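Long-range contact in PfEMP1 variant 2 of strain MC (Plasmodium falciparum, PDB 3C64), which probably binds a host cell surface receptor, this chain being the MC179 part of its CD36-binding cysteine-rich interdomain region: residues L94-I99 with G122-A127. Sequence-based numbering, arbitrary orientation.
Sequences LLLEII and GGIDFA
E97 meets F126 at the rim of the phenyl ring: CB lies in the ring plane, 3.9 Å from F126 CZ, and OE1, also near that plane, sits 3.3 Å from F126 CE1. The carboxylate is turned 59° from the ring. With E97 CG anti to the backbone N (chi1 -177°) and the chain bent at chi2 (67°), the acid bends to run along the CZ-CE1 edge. I124 crosses E97 at about a right angle, its CD1 making a carbon-to-oxygen approach of 3.4 Å to E97 OE1. The apolar contact is between I124 CG1 and L96 CB, 3.7 Å apart. L96 CD2 lies 4.1 Å from G122 O. In this three-helix-bundle CIDR fragment, the loop between helices 106-118 and 130-136 meets helix 81-102, the closest CA atoms being those of L96 and I124, 6.7 Å apart. No hydrogen bond joins the two segments; D93, just before L94-I99 on the same helix, accepts one at OD1 from D125 N. E97 OE2 lies close to D101 OD2, a proximity that may favour protonation of one acid. F126 stacks on F126 of the second subunit, whose ring also packs against L94 and E97.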
loop_
_atom_site.group_PDB
_atom_site.type_symbol
_atom_site.label_atom_id
_atom_site.label_comp_id
_atom_site.label_asym_id
_atom_site.label_seq_id
_atom_site.Cartn_x
_atom_site.Cartn_y
_atom_site.Cartn_z
ATOM N N LEU A 94 0.997 5.020 2.360
ATOM C CA LEU A 94 2.350 4.494 2.366
ATOM C C LEU A 94 3.035 4.716 3.707
ATOM O O LEU A 94 3.697 3.810 4.200
ATOM C CB LEU A 94 3.194 5.094 1.241
ATOM C CG LEU A 94 2.955 4.514 -0.149
ATOM C CD1 LEU A 94 3.963 5.103 -1.107
ATOM C CD2 LEU A 94 3.073 2.997 -0.119
ATOM N N LEU A 95 2.854 5.898 4.298
ATOM C CA LEU A 95 3.459 6.224 5.592
ATOM C C LEU A 95 2.985 5.223 6.644
ATOM O O LEU A 95 3.782 4.497 7.233
ATOM C CB LEU A 95 3.035 7.625 6.042
ATOM C CG LEU A 95 3.871 8.500 6.997
ATOM C CD1 LEU A 95 2.927 9.215 7.952
ATOM C CD2 LEU A 95 4.896 7.715 7.785
ATOM N N LEU A 96 1.678 5.223 6.870
ATOM C CA LEU A 96 1.013 4.359 7.832
ATOM C C LEU A 96 1.244 2.871 7.631
ATOM O O LEU A 96 1.412 2.134 8.600
ATOM C CB LEU A 96 -0.489 4.647 7.806
ATOM C CG LEU A 96 -1.013 5.763 8.712
ATOM C CD1 LEU A 96 0.042 6.829 8.972
ATOM C CD2 LEU A 96 -2.272 6.374 8.097
ATOM N N GLU A 97 1.224 2.431 6.374
ATOM C CA GLU A 97 1.416 1.023 6.039
ATOM C C GLU A 97 2.834 0.585 6.346
ATOM O O GLU A 97 3.057 -0.433 6.997
ATOM C CB GLU A 97 1.113 0.785 4.557
ATOM C CG GLU A 97 1.205 -0.669 4.111
ATOM C CD GLU A 97 0.133 -1.572 4.721
ATOM O OE1 GLU A 97 -1.006 -1.119 4.947
ATOM O OE2 GLU A 97 0.428 -2.752 4.960
ATOM N N ILE A 98 3.794 1.354 5.858
ATOM C CA ILE A 98 5.186 1.052 6.078
ATOM C C ILE A 98 5.499 0.978 7.566
ATOM O O ILE A 98 6.154 0.033 7.998
ATOM C CB ILE A 98 6.086 2.061 5.337
ATOM C CG1 ILE A 98 5.944 1.834 3.826
ATOM C CG2 ILE A 98 7.542 1.928 5.789
ATOM C CD1 ILE A 98 6.780 2.750 2.962
ATOM N N ILE A 99 4.995 1.930 8.355
ATOM C CA ILE A 99 5.232 1.924 9.799
ATOM C C ILE A 99 4.621 0.654 10.391
ATOM O O ILE A 99 5.284 -0.089 11.117
ATOM C CB ILE A 99 4.607 3.150 10.528
ATOM C CG1 ILE A 99 5.346 4.444 10.167
ATOM C CG2 ILE A 99 4.641 2.938 12.044
ATOM C CD1 ILE A 99 6.797 4.450 10.555
ATOM N N GLY A 122 -7.938 9.404 8.921
ATOM C CA GLY A 122 -8.503 8.131 8.509
ATOM C C GLY A 122 -7.439 7.050 8.503
ATOM O O GLY A 122 -6.257 7.346 8.342
ATOM N N GLY A 123 -7.836 5.804 8.739
ATOM C CA GLY A 123 -6.872 4.714 8.719
ATOM C C GLY A 123 -6.494 4.373 7.285
ATOM O O GLY A 123 -6.944 5.028 6.342
ATOM N N ILE A 124 -5.671 3.346 7.114
ATOM C CA ILE A 124 -5.243 2.914 5.783
ATOM C C ILE A 124 -6.421 2.426 4.920
ATOM O O ILE A 124 -7.280 1.666 5.378
ATOM C CB ILE A 124 -4.213 1.782 5.884
ATOM C CG1 ILE A 124 -3.001 2.241 6.692
ATOM C CG2 ILE A 124 -3.809 1.318 4.504
ATOM C CD1 ILE A 124 -2.183 1.087 7.266
ATOM N N ASP A 125 -6.455 2.880 3.672
ATOM C CA ASP A 125 -7.509 2.489 2.742
ATOM C C ASP A 125 -6.941 2.450 1.323
ATOM O O ASP A 125 -6.980 3.439 0.597
ATOM C CB ASP A 125 -8.690 3.465 2.825
ATOM C CG ASP A 125 -9.833 3.098 1.872
ATOM O OD1 ASP A 125 -10.046 1.887 1.612
ATOM O OD2 ASP A 125 -10.521 4.025 1.387
ATOM N N PHE A 126 -6.397 1.303 0.942
ATOM C CA PHE A 126 -5.827 1.148 -0.381
ATOM C C PHE A 126 -6.855 1.040 -1.488
ATOM O O PHE A 126 -6.609 1.497 -2.597
ATOM C CB PHE A 126 -4.879 -0.036 -0.422
ATOM C CG PHE A 126 -3.554 0.261 0.170
ATOM C CD1 PHE A 126 -3.187 -0.277 1.393
ATOM C CD2 PHE A 126 -2.670 1.117 -0.484
ATOM C CE1 PHE A 126 -1.954 0.036 1.963
ATOM C CE2 PHE A 126 -1.440 1.435 0.073
ATOM C CZ PHE A 126 -1.079 0.892 1.301
ATOM N N ALA A 127 -8.018 0.479 -1.182
ATOM C CA ALA A 127 -9.065 0.328 -2.180
ATOM C C ALA A 127 -9.322 1.647 -2.909
ATOM O O ALA A 127 -9.470 1.665 -4.129
ATOM C CB ALA A 127 -10.335 -0.178 -1.532
#